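Local coordinates for protein 3-phosphoshikimate 1-carboxyvinyltransferase (Streptomyces sviceus, PDB 7M0O) that probably transfers the enolpyruvyl group of phosphoenolpyruvate to the 5-hydroxyl of shikimate-3-phosphate, the sixth step of the chorismate pathway, at residues A[186-198]-A[205-217]. Residues are numbered along the deposited sequence; the frame is centred on the assembly and turned at random.
Sequences ITLAMMRAFGVEV and FVVPPGGYRATTY
Phe194 lies against Thr215 and Tyr217 just where helix 182-193 ends. Thr215 sets its methyl CG2 over one face of the phenyl ring, 4.0 Å from the centroid, a CH-pi contact for which threonine offers a methyl close to the backbone. Tyr217 crosses Phe194 at about a right angle, its CB 3.9 Å from Phe194 CZ, with the ring planes inclined at 42°. The Tyr217 ring runs back along the last turn of the helix because its CG stands opposite the backbone N (chi1 -171°): Ala193 CB meets Tyr217 CE1, and Met190, its flexible thioether bent at chi3, brings CE to 3.7 Å from Tyr217 CE2. A serine in place of Tyr217 would probably leave Met190 CE and Ala193 CB without their aromatic neighbour and the Phe194 ring less firmly held.

Backbone bonds run alongside this packing. Arg213 N donates a nearly straight bond (175°) to Phe194 O, 2.8 Å away and reached from above the carbonyl plane, while a water bridges Ala193 O and Arg213 O. Tyr212 meets Phe194 O with its ring edge; Val196 CG2 lies 3.7 Å from Tyr212 CD1, and Met191 CE comes to 3.5 Å from Tyr212 OH. That hydroxyl is hydrogen-bonded to Leu162 O of helix 155-163, so a tyrosine can sit in this apolar setting. Further along, Val196 CG1 lies against Pro208 CD, the two side chains running antiparallel, and Val198 CG2 packs 3.9 Å from Val207 CG2.

Met190 also touches Arg13, predicted to bind shikimate-3-phosphate, on helix 8-20. Gly195, at a positive phi that glycine readily takes, is the C-prime residue of a Schellman motif, in which Val196 N bonds to Met191 O and Gly195 N to Arg192 O; a side chain here would run into Arg213 NE. Through these contacts the helix end packs against the connection from strand 204-207 to strand 216-218, which belong to two different four-stranded sheets of the EPSP synthase fold.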
loop_
_atom_site.group_PDB
_atom_site.type_symbol
_atom_site.label_atom_id
_atom_site.label_comp_id
_atom_site.label_asym_id
_atom_site.label_seq_id
_atom_site.Cartn_x
_atom_site.Cartn_y
_atom_site.Cartn_z
ATOM N N ILE A 186 -6.893 4.067 -6.454
ATOM C CA ILE A 186 -5.599 4.721 -6.254
ATOM C C ILE A 186 -4.807 4.756 -7.558
ATOM O O ILE A 186 -4.180 5.773 -7.891
ATOM C CB ILE A 186 -4.811 4.020 -5.132
ATOM C CG1 ILE A 186 -5.541 4.203 -3.798
ATOM C CG2 ILE A 186 -3.354 4.538 -5.046
ATOM C CD1 ILE A 186 -4.980 3.335 -2.713
ATOM N N THR A 187 -4.819 3.653 -8.320
ATOM C CA THR A 187 -4.096 3.648 -9.590
ATOM C C THR A 187 -4.660 4.703 -10.536
ATOM O O THR A 187 -3.904 5.441 -11.181
ATOM C CB THR A 187 -4.149 2.270 -10.247
ATOM O OG1 THR A 187 -3.549 1.285 -9.398
ATOM C CG2 THR A 187 -3.404 2.288 -11.586
ATOM N N LEU A 188 -5.989 4.821 -10.601
ATOM C CA LEU A 188 -6.572 5.787 -11.524
ATOM C C LEU A 188 -6.271 7.219 -11.098
ATOM O O LEU A 188 -6.017 8.080 -11.945
ATOM C CB LEU A 188 -8.077 5.560 -11.647
ATOM C CG LEU A 188 -8.497 4.186 -12.175
ATOM C CD1 LEU A 188 -9.985 4.160 -12.483
ATOM C CD2 LEU A 188 -7.708 3.801 -13.411
ATOM N N ALA A 189 -6.284 7.494 -9.790
ATOM C CA ALA A 189 -5.982 8.843 -9.330
ATOM C C ALA A 189 -4.532 9.219 -9.625
ATOM O O ALA A 189 -4.236 10.378 -9.955
ATOM C CB ALA A 189 -6.275 8.967 -7.837
ATOM N N MET A 190 -3.611 8.263 -9.493
ATOM C CA MET A 190 -2.211 8.563 -9.781
ATOM C C MET A 190 -2.007 8.811 -11.271
ATOM O O MET A 190 -1.274 9.729 -11.667
ATOM C CB MET A 190 -1.314 7.434 -9.268
ATOM C CG MET A 190 -1.329 7.303 -7.731
ATOM S SD MET A 190 -0.213 6.050 -7.073
ATOM C CE MET A 190 1.379 6.758 -7.532
ATOM N N MET A 191 -2.670 8.019 -12.119
ATOM C CA MET A 191 -2.608 8.275 -13.553
ATOM C C MET A 191 -3.140 9.670 -13.884
ATOM O O MET A 191 -2.608 10.344 -14.779
ATOM C CB MET A 191 -3.370 7.182 -14.308
ATOM C CG MET A 191 -2.717 5.776 -14.240
ATOM S SD MET A 191 -3.719 4.450 -14.957
ATOM C CE MET A 191 -3.698 4.933 -16.692
ATOM N N ARG A 192 -4.160 10.139 -13.145
ATOM C CA ARG A 192 -4.678 11.493 -13.363
ATOM C C ARG A 192 -3.638 12.541 -12.996
ATOM O O ARG A 192 -3.501 13.555 -13.693
ATOM C CB ARG A 192 -5.972 11.719 -12.569
ATOM C CG ARG A 192 -7.206 11.059 -13.165
ATOM C CD ARG A 192 -8.503 11.566 -12.526
ATOM N NE ARG A 192 -8.695 11.038 -11.177
ATOM C CZ ARG A 192 -9.325 9.899 -10.898
ATOM N NH1 ARG A 192 -9.828 9.156 -11.878
ATOM N NH2 ARG A 192 -9.453 9.499 -9.639
ATOM N N ALA A 193 -2.878 12.310 -11.918
ATOM C CA ALA A 193 -1.805 13.231 -11.560
ATOM C C ALA A 193 -0.727 13.291 -12.633
ATOM O O ALA A 193 -0.022 14.301 -12.744
ATOM C CB ALA A 193 -1.191 12.837 -10.215
ATOM N N PHE A 194 -0.603 12.242 -13.439
ATOM C CA PHE A 194 0.325 12.220 -14.557
ATOM C C PHE A 194 -0.382 12.464 -15.892
ATOM O O PHE A 194 0.137 12.083 -16.945
ATOM C CB PHE A 194 1.098 10.893 -14.550
ATOM C CG PHE A 194 2.198 10.840 -13.515
ATOM C CD1 PHE A 194 3.522 11.111 -13.874
ATOM C CD2 PHE A 194 1.919 10.542 -12.199
ATOM C CE1 PHE A 194 4.537 11.087 -12.926
ATOM C CE2 PHE A 194 2.931 10.504 -11.243
ATOM C CZ PHE A 194 4.237 10.769 -11.597
ATOM N N GLY A 195 -1.570 13.061 -15.857
ATOM C CA GLY A 195 -2.185 13.632 -17.044
ATOM C C GLY A 195 -3.066 12.724 -17.865
ATOM O O GLY A 195 -3.329 13.038 -19.035
ATOM N N VAL A 196 -3.567 11.624 -17.303
ATOM C CA VAL A 196 -4.371 10.668 -18.055
ATOM C C VAL A 196 -5.672 10.399 -17.313
ATOM O O VAL A 196 -5.651 10.018 -16.142
ATOM C CB VAL A 196 -3.618 9.350 -18.293
ATOM C CG1 VAL A 196 -4.593 8.320 -18.792
ATOM C CG2 VAL A 196 -2.488 9.570 -19.296
ATOM N N GLU A 197 -6.802 10.578 -18.001
ATOM C CA GLU A 197 -8.115 10.234 -17.466
ATOM C C GLU A 197 -8.560 8.872 -18.000
ATOM O O GLU A 197 -8.599 8.658 -19.217
ATOM C CB GLU A 197 -9.150 11.304 -17.839
ATOM C CG GLU A 197 -9.066 12.576 -17.019
ATOM C CD GLU A 197 -9.798 12.454 -15.689
ATOM O OE1 GLU A 197 -9.803 13.439 -14.919
ATOM O OE2 GLU A 197 -10.365 11.371 -15.412
ATOM N N VAL A 198 -8.920 7.967 -17.096
ATOM C CA VAL A 198 -9.426 6.645 -17.452
ATOM C C VAL A 198 -10.931 6.635 -17.220
ATOM O O VAL A 198 -11.415 7.166 -16.212
ATOM C CB VAL A 198 -8.736 5.526 -16.639
ATOM C CG1 VAL A 198 -9.418 4.177 -16.864
ATOM C CG2 VAL A 198 -7.257 5.430 -16.977
ATOM N N PHE A 205 -12.279 -1.019 -18.485
ATOM C CA PHE A 205 -11.544 0.211 -18.262
ATOM C C PHE A 205 -11.025 0.708 -19.606
ATOM O O PHE A 205 -10.374 -0.044 -20.343
ATOM C CB PHE A 205 -10.380 -0.012 -17.291
ATOM C CG PHE A 205 -10.793 -0.454 -15.902
ATOM C CD1 PHE A 205 -10.897 0.463 -14.868
ATOM C CD2 PHE A 205 -11.040 -1.787 -15.635
ATOM C CE1 PHE A 205 -11.256 0.058 -13.588
ATOM C CE2 PHE A 205 -11.399 -2.211 -14.358
ATOM C CZ PHE A 205 -11.508 -1.280 -13.328
ATOM N N VAL A 206 -11.315 1.966 -19.917
ATOM C CA VAL A 206 -11.046 2.553 -21.228
ATOM C C VAL A 206 -9.920 3.568 -21.049
ATOM O O VAL A 206 -10.135 4.684 -20.557
ATOM C CB VAL A 206 -12.306 3.194 -21.824
ATOM C CG1 VAL A 206 -11.979 3.891 -23.127
ATOM C CG2 VAL A 206 -13.381 2.143 -22.008
ATOM N N VAL A 207 -8.711 3.186 -21.443
ATOM C CA VAL A 207 -7.501 3.963 -21.190
ATOM C C VAL A 207 -7.033 4.552 -22.515
ATOM O O VAL A 207 -6.789 3.792 -23.463
ATOM C CB VAL A 207 -6.391 3.105 -20.558
ATOM C CG1 VAL A 207 -5.217 4.003 -20.144
ATOM C CG2 VAL A 207 -6.940 2.324 -19.369
ATOM N N PRO A 208 -6.838 5.868 -22.601
ATOM C CA PRO A 208 -6.505 6.505 -23.872
ATOM C C PRO A 208 -5.021 6.417 -24.178
ATOM O O PRO A 208 -4.194 6.230 -23.271
ATOM C CB PRO A 208 -6.942 7.961 -23.645
ATOM C CG PRO A 208 -6.717 8.180 -22.181
ATOM C CD PRO A 208 -7.039 6.855 -21.519
ATOM N N PRO A 209 -4.645 6.516 -25.453
ATOM C CA PRO A 209 -3.233 6.627 -25.823
ATOM C C PRO A 209 -2.737 8.043 -25.554
ATOM O O PRO A 209 -3.479 8.908 -25.079
ATOM C CB PRO A 209 -3.233 6.315 -27.326
ATOM C CG PRO A 209 -4.562 6.853 -27.776
ATOM C CD PRO A 209 -5.529 6.574 -26.631
ATOM N N GLY A 210 -1.464 8.268 -25.868
ATOM C CA GLY A 210 -0.882 9.594 -25.803
ATOM C C GLY A 210 0.112 9.828 -24.690
ATOM O O GLY A 210 0.688 10.920 -24.622
ATOM N N GLY A 211 0.322 8.858 -23.815
ATOM C CA GLY A 211 1.366 8.953 -22.819
ATOM C C GLY A 211 0.983 9.744 -21.582
ATOM O O GLY A 211 -0.167 10.153 -21.363
ATOM N N TYR A 212 2.009 9.974 -20.763
ATOM C CA TYR A 212 1.917 10.662 -19.487
ATOM C C TYR A 212 2.686 11.977 -19.516
ATOM O O TYR A 212 3.599 12.163 -20.322
ATOM C CB TYR A 212 2.479 9.795 -18.352
ATOM C CG TYR A 212 1.735 8.512 -18.064
ATOM C CD1 TYR A 212 0.516 8.525 -17.410
ATOM C CD2 TYR A 212 2.274 7.278 -18.424
ATOM C CE1 TYR A 212 -0.157 7.336 -17.138
ATOM C CE2 TYR A 212 1.620 6.096 -18.144
ATOM C CZ TYR A 212 0.405 6.128 -17.511
ATOM O OH TYR A 212 -0.235 4.932 -17.235
ATOM N N ARG A 213 2.329 12.871 -18.585
ATOM C CA ARG A 213 3.003 14.150 -18.386
ATOM C C ARG A 213 3.770 14.106 -17.068
ATOM O O ARG A 213 3.160 13.907 -16.011
ATOM C CB ARG A 213 1.992 15.297 -18.353
ATOM C CG ARG A 213 1.827 16.051 -19.675
ATOM C CD ARG A 213 1.368 15.139 -20.805
ATOM N NE ARG A 213 0.318 14.214 -20.375
ATOM C CZ ARG A 213 -0.388 13.437 -21.195
ATOM N NH1 ARG A 213 -0.175 13.470 -22.509
ATOM N NH2 ARG A 213 -1.316 12.627 -20.699
ATOM N N ALA A 214 5.086 14.323 -17.125
ATOM C CA ALA A 214 5.905 14.303 -15.919
ATOM C C ALA A 214 5.458 15.391 -14.953
ATOM O O ALA A 214 4.904 16.424 -15.352
ATOM C CB ALA A 214 7.382 14.507 -16.249
ATOM N N THR A 215 5.743 15.169 -13.676
ATOM C CA THR A 215 5.343 16.103 -12.635
ATOM C C THR A 215 6.226 15.885 -11.406
ATOM O O THR A 215 7.107 15.022 -11.390
ATOM C CB THR A 215 3.851 15.932 -12.316
ATOM O OG1 THR A 215 3.400 17.023 -11.506
ATOM C CG2 THR A 215 3.607 14.613 -11.586
ATOM N N THR A 216 6.013 16.713 -10.387
ATOM C CA THR A 216 6.543 16.454 -9.057
ATOM C C THR A 216 5.447 15.730 -8.291
ATOM O O THR A 216 4.337 16.251 -8.175
ATOM C CB THR A 216 6.953 17.750 -8.350
ATOM O OG1 THR A 216 8.151 18.271 -8.934
ATOM C CG2 THR A 216 7.219 17.504 -6.866
ATOM N N TYR A 217 5.737 14.517 -7.809
ATOM C CA TYR A 217 4.725 13.677 -7.176
ATOM C C TYR A 217 5.225 13.245 -5.807
ATOM O O TYR A 217 6.241 12.548 -5.704
ATOM C CB TYR A 217 4.365 12.449 -8.028
ATOM C CG TYR A 217 3.168 11.733 -7.446
ATOM C CD1 TYR A 217 1.874 12.186 -7.691
ATOM C CD2 TYR A 217 3.337 10.646 -6.601
ATOM C CE1 TYR A 217 0.781 11.552 -7.115
ATOM C CE2 TYR A 217 2.260 10.009 -6.024
ATOM C CZ TYR A 217 0.987 10.464 -6.283
ATOM O OH TYR A 217 -0.082 9.821 -5.699
HETATM O O HOH W 1 1.187 15.602 -14.737
#